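Local coordinates for NDP-rhamnosyltransferase (Saccharopolyspora spinosa, PDB 3TSA), which is a rhamnosyltransferase of the GT-B type, built from two Rossmann-like domains that face each other across a cleft, at residues Ala17-Cys22 and His45-Thr50; Leu179-Pro184 and Thr298-Thr303. All blocks are in the same frame, centred on the assembly; numbering follows the deposited sequence.

Contact 1: residues Ala17-Cys22 and His45-Thr50; sequences AMVPLC and HGAGLT
L49 reaches from the loop after helix 38-46 to the first turn of helix 19-27, where V19 and C22 receive it. Its CB leads to CG, set anti to the carbonyl carbon (chi1 -60°), and from there the side chain forks. L49 CD1 lies 4.0 Å from C22 CB and also meets V19, with 4.2 Å between L49 CD1 and V19 CG2. L49 CD2 approaches the same methylene, 4.1 Å from C22 CB, which therefore sits against both branches of the leucine. V19 turns both methyls to A47: V19 CG2 is 3.8 Å from A47 CB, and V19 CG1 is 3.9 Å from that methyl. A47 and L49 flank G48, whose positive phi (82°) ends helix 38-46 in a Schellman motif; G48 N bonds to H45 O at 3.0 Å. The A47 carbonyl is bound by W23 NE1, a polar tie to the same helix 19-27. All four touching residues are buried; I34 of strand 31-36 touches both C22 and L49, and Y202 borders V19 and A47. The start of helix 19-27 thus packs against the loop running from helix 38-46 into strand 50-53, linking successive beta-alpha-beta crossovers of a Rossmann-like domain, here the N-terminal half of a GT-B fold.

Contact 2: residues Leu179-Pro184 and Thr298-Thr303; sequences LDPCPP and TAFTAT
F300 projects from helix 296-304 against the P181-P183 turn, joining the C-terminal and N-terminal halves of the GT-B fold. Its outer ring atoms do the touching. P183 CD lies over one face, 4.2 Å from the F300 ring centroid and 25° off the normal, a CH-pi contact displaced toward the CZ rim. Backbone atoms come in obliquely: C182 CA is 3.8 Å from F300 CZ, and P181 O is 3.8 Å from F300 CE2. The thiol adds a sulfur-aromatic contact, also oblique, with C182 SG 5.3 Å from the F300 ring centroid. C182 SG is anti to the backbone N (chi1 -172°) and ends beside the outer end of the ring, 4.1 Å from F300 CZ. P181 offers its pyrrolidine ring more loosely, CG standing 4.3 Å from F300 CE2.

In the next shell, D180 shapes the turn at the end of strand 177-180. Its carboxylate is shared: OD2 forms a salt bridge with R142 and accepts from Q187 NE2, while OD1 serves the main chain. On the helical side Y321 packs against F300, and I370 of helix 358-371 touches both P183 and T303. The Asx turn is closed by C182 N donating to D180 OD1 at 2.9 Å with an N-H...O angle of 149°, the donor meeting OD1 from above the carboxylate plane.

Contact 1 lies within the N-terminal Rossmann-like domain, where the start of helix 19-27 meets the loop before strand 50-53; contact 2 joins that domain to the C-terminal one. Their centres are about 17 Å apart, yet they meet directly: L21, on the helix of contact 1, packs its CD2 3.6 Å from CD1 of L179, in the strand end that belongs to contact 2. Along the chain they follow in series, contact 1 closing before contact 2 opens. A magnesium ion lies about 9 Å from the C182 side chain. Beyond contact 1 the sheet continues into the second subunit, where a strand of that chain pairs with T50, whereas no other protein chain of the assembly touches the segments of contact 2.

Contact 1: residues Ala17-Cys22 and His45-Thr50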
loop_
_atom_site.group_PDB
_atom_site.type_symbol
_atom_site.label_atom_id
_atom_site.label_comp_id
_atom_site.label_asym_id
_atom_site.label_seq_id
_atom_site.Cartn_x
_atom_site.Cartn_y
_atom_site.Cartn_z
ATOM N N ALA A 17 -9.740 -5.934 -4.325
ATOM C CA ALA A 17 -9.571 -7.390 -4.263
ATOM C C ALA A 17 -8.149 -7.790 -4.749
ATOM O O ALA A 17 -7.697 -8.820 -4.385
ATOM C CB ALA A 17 -10.601 -8.094 -5.162
ATOM N N MET A 18 -7.477 -6.918 -5.529
ATOM C CA MET A 18 -6.143 -7.252 -6.062
ATOM C C MET A 18 -5.038 -6.594 -5.261
ATOM O O MET A 18 -3.867 -6.808 -5.546
ATOM C CB MET A 18 -6.023 -6.763 -7.492
ATOM C CG MET A 18 -7.061 -7.528 -8.345
ATOM S SD MET A 18 -6.706 -7.473 -10.088
ATOM C CE MET A 18 -7.186 -5.887 -10.224
ATOM N N VAL A 19 -5.404 -5.754 -4.292
ATOM C CA VAL A 19 -4.333 -4.911 -3.669
ATOM C C VAL A 19 -3.246 -5.727 -2.911
ATOM O O VAL A 19 -2.032 -5.499 -3.155
ATOM C CB VAL A 19 -4.946 -3.793 -2.813
ATOM C CG1 VAL A 19 -3.979 -3.333 -1.725
ATOM C CG2 VAL A 19 -5.456 -2.599 -3.620
ATOM N N PRO A 20 -3.639 -6.715 -2.091
ATOM C CA PRO A 20 -2.662 -7.514 -1.377
ATOM C C PRO A 20 -1.707 -8.238 -2.368
ATOM O O PRO A 20 -0.465 -8.381 -2.071
ATOM C CB PRO A 20 -3.563 -8.513 -0.629
ATOM C CG PRO A 20 -4.733 -7.609 -0.251
ATOM C CD PRO A 20 -4.988 -6.859 -1.492
ATOM N N LEU A 21 -2.260 -8.737 -3.494
ATOM C CA LEU A 21 -1.399 -9.370 -4.502
ATOM C C LEU A 21 -0.412 -8.337 -5.115
ATOM O O LEU A 21 0.768 -8.653 -5.374
ATOM C CB LEU A 21 -2.249 -10.025 -5.620
ATOM C CG LEU A 21 -1.466 -10.824 -6.656
ATOM C CD1 LEU A 21 -0.550 -11.943 -6.072
ATOM C CD2 LEU A 21 -2.464 -11.483 -7.623
ATOM N N CYS A 22 -0.901 -7.130 -5.377
ATOM C CA CYS A 22 -0.035 -6.063 -5.928
ATOM C C CYS A 22 1.111 -5.815 -4.928
ATOM O O CYS A 22 2.282 -5.625 -5.372
ATOM C CB CYS A 22 -0.827 -4.774 -6.144
ATOM S SG CYS A 22 -1.896 -4.914 -7.589
ATOM N N HIS A 45 -4.129 4.959 -5.594
ATOM C CA HIS A 45 -3.270 5.780 -4.821
ATOM C C HIS A 45 -3.413 5.589 -3.354
ATOM O O HIS A 45 -2.372 5.541 -2.613
ATOM C CB HIS A 45 -3.376 7.260 -5.191
ATOM C CG HIS A 45 -2.975 7.563 -6.597
ATOM N ND1 HIS A 45 -3.197 8.791 -7.179
ATOM C CD2 HIS A 45 -2.345 6.805 -7.544
ATOM C CE1 HIS A 45 -2.725 8.785 -8.417
ATOM N NE2 HIS A 45 -2.232 7.583 -8.677
ATOM N N GLY A 46 -4.647 5.326 -2.893
ATOM C CA GLY A 46 -4.897 5.168 -1.458
ATOM C C GLY A 46 -4.286 3.904 -0.877
ATOM O O GLY A 46 -4.144 3.795 0.321
ATOM N N ALA A 47 -3.895 2.978 -1.771
ATOM C CA ALA A 47 -3.210 1.665 -1.464
ATOM C C ALA A 47 -1.657 1.629 -1.605
ATOM O O ALA A 47 -0.963 0.617 -1.481
ATOM C CB ALA A 47 -3.807 0.544 -2.312
ATOM N N GLY A 48 -1.222 2.864 -1.895
ATOM C CA GLY A 48 0.196 3.152 -2.047
ATOM C C GLY A 48 0.701 2.775 -3.441
ATOM O O GLY A 48 1.891 2.590 -3.680
ATOM N N LEU A 49 -0.232 2.556 -4.354
ATOM C CA LEU A 49 0.126 2.083 -5.673
ATOM C C LEU A 49 0.305 3.174 -6.676
ATOM O O LEU A 49 -0.150 4.324 -6.474
ATOM C CB LEU A 49 -0.884 1.048 -6.208
ATOM C CG LEU A 49 -0.919 -0.148 -5.257
ATOM C CD1 LEU A 49 -2.109 -1.045 -5.583
ATOM C CD2 LEU A 49 0.378 -0.971 -5.235
ATOM N N THR A 50 0.985 2.830 -7.777
ATOM C CA THR A 50 1.116 3.815 -8.862
ATOM C C THR A 50 0.217 3.471 -10.066
ATOM O O THR A 50 -0.041 2.291 -10.336
ATOM C CB THR A 50 2.598 3.985 -9.322
ATOM O OG1 THR A 50 3.080 2.746 -9.756
ATOM C CG2 THR A 50 3.433 4.498 -8.142
#

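Contact 2: residues Leu179-Pro184 and Thr298-Thr303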
loop_
_atom_site.group_PDB
_atom_site.type_symbol
_atom_site.label_atom_id
_atom_site.label_comp_id
_atom_site.label_asym_id
_atom_site.label_seq_id
_atom_site.Cartn_x
_atom_site.Cartn_y
_atom_site.Cartn_z
ATOM N N LEU A 179 -6.971 -16.543 -11.177
ATOM C CA LEU A 179 -6.752 -16.655 -9.714
ATOM C C LEU A 179 -8.108 -16.452 -9.028
ATOM O O LEU A 179 -8.871 -15.590 -9.445
ATOM C CB LEU A 179 -5.792 -15.597 -9.200
ATOM C CG LEU A 179 -4.417 -15.649 -9.883
ATOM C CD1 LEU A 179 -3.601 -14.544 -9.216
ATOM C CD2 LEU A 179 -3.735 -16.948 -9.620
ATOM N N ASP A 180 -8.387 -17.232 -7.979
ATOM C CA ASP A 180 -9.730 -17.224 -7.381
ATOM C C ASP A 180 -9.617 -17.195 -5.851
ATOM O O ASP A 180 -9.224 -18.220 -5.225
ATOM C CB ASP A 180 -10.452 -18.552 -7.872
ATOM C CG ASP A 180 -11.885 -18.554 -7.522
ATOM O OD1 ASP A 180 -12.329 -17.642 -6.771
ATOM O OD2 ASP A 180 -12.604 -19.488 -8.021
ATOM N N PRO A 181 -10.054 -16.069 -5.195
ATOM C CA PRO A 181 -10.049 -16.005 -3.756
ATOM C C PRO A 181 -11.399 -16.479 -3.125
ATOM O O PRO A 181 -11.550 -16.504 -1.904
ATOM C CB PRO A 181 -9.865 -14.506 -3.502
ATOM C CG PRO A 181 -10.752 -13.821 -4.623
ATOM C CD PRO A 181 -10.459 -14.799 -5.856
ATOM N N CYS A 182 -12.383 -16.830 -3.961
ATOM C CA CYS A 182 -13.625 -17.316 -3.386
ATOM C C CYS A 182 -13.524 -18.696 -2.686
ATOM O O CYS A 182 -12.925 -19.615 -3.225
ATOM C CB CYS A 182 -14.659 -17.416 -4.556
ATOM S SG CYS A 182 -16.350 -17.784 -3.987
ATOM N N PRO A 183 -14.073 -18.825 -1.468
ATOM C CA PRO A 183 -14.151 -20.127 -0.834
ATOM C C PRO A 183 -14.728 -21.128 -1.868
ATOM O O PRO A 183 -15.760 -20.861 -2.464
ATOM C CB PRO A 183 -15.093 -19.856 0.354
ATOM C CG PRO A 183 -14.859 -18.386 0.681
ATOM C CD PRO A 183 -14.712 -17.752 -0.661
ATOM N N PRO A 184 -14.036 -22.271 -2.194
ATOM C CA PRO A 184 -14.548 -23.107 -3.305
ATOM C C PRO A 184 -15.970 -23.585 -3.116
ATOM O O PRO A 184 -16.677 -23.746 -4.110
ATOM C CB PRO A 184 -13.601 -24.311 -3.303
ATOM C CG PRO A 184 -12.229 -23.597 -2.934
ATOM C CD PRO A 184 -12.632 -22.584 -1.818
ATOM N N THR A 298 -16.409 -6.663 1.929
ATOM C CA THR A 298 -17.126 -6.713 3.230
ATOM C C THR A 298 -17.378 -8.175 3.578
ATOM O O THR A 298 -17.058 -8.632 4.709
ATOM C CB THR A 298 -18.374 -5.894 3.174
ATOM O OG1 THR A 298 -17.998 -4.482 3.053
ATOM C CG2 THR A 298 -19.243 -6.162 4.458
ATOM N N ALA A 299 -17.925 -8.913 2.609
ATOM C CA ALA A 299 -18.373 -10.309 2.916
ATOM C C ALA A 299 -17.197 -11.255 3.143
ATOM O O ALA A 299 -17.254 -12.102 4.046
ATOM C CB ALA A 299 -19.287 -10.821 1.798
ATOM N N PHE A 300 -16.150 -11.151 2.322
ATOM C CA PHE A 300 -15.030 -12.041 2.494
ATOM C C PHE A 300 -14.255 -11.675 3.768
ATOM O O PHE A 300 -13.669 -12.555 4.405
ATOM C CB PHE A 300 -14.113 -12.031 1.251
ATOM C CG PHE A 300 -14.643 -12.807 0.083
ATOM C CD1 PHE A 300 -15.955 -13.318 0.018
ATOM C CD2 PHE A 300 -13.818 -13.000 -0.988
ATOM C CE1 PHE A 300 -16.398 -14.066 -1.160
ATOM C CE2 PHE A 300 -14.219 -13.764 -2.083
ATOM C CZ PHE A 300 -15.534 -14.251 -2.181
ATOM N N THR A 301 -14.270 -10.394 4.170
ATOM C CA THR A 301 -13.595 -10.024 5.411
ATOM C C THR A 301 -14.370 -10.657 6.557
ATOM O O THR A 301 -13.768 -11.241 7.462
ATOM C CB THR A 301 -13.513 -8.509 5.587
ATOM O OG1 THR A 301 -12.637 -7.975 4.597
ATOM C CG2 THR A 301 -13.018 -8.109 6.951
ATOM N N ALA A 302 -15.721 -10.513 6.536
ATOM C CA ALA A 302 -16.540 -11.145 7.541
ATOM C C ALA A 302 -16.264 -12.681 7.548
ATOM O O ALA A 302 -16.042 -13.255 8.634
ATOM C CB ALA A 302 -18.035 -10.830 7.351
ATOM N N THR A 303 -16.268 -13.299 6.369
ATOM C CA THR A 303 -16.214 -14.785 6.272
ATOM C C THR A 303 -14.825 -15.238 6.795
ATOM O O THR A 303 -14.737 -16.144 7.651
ATOM C CB THR A 303 -16.450 -15.207 4.839
ATOM O OG1 THR A 303 -17.803 -14.900 4.577
ATOM C CG2 THR A 303 -16.306 -16.737 4.702
#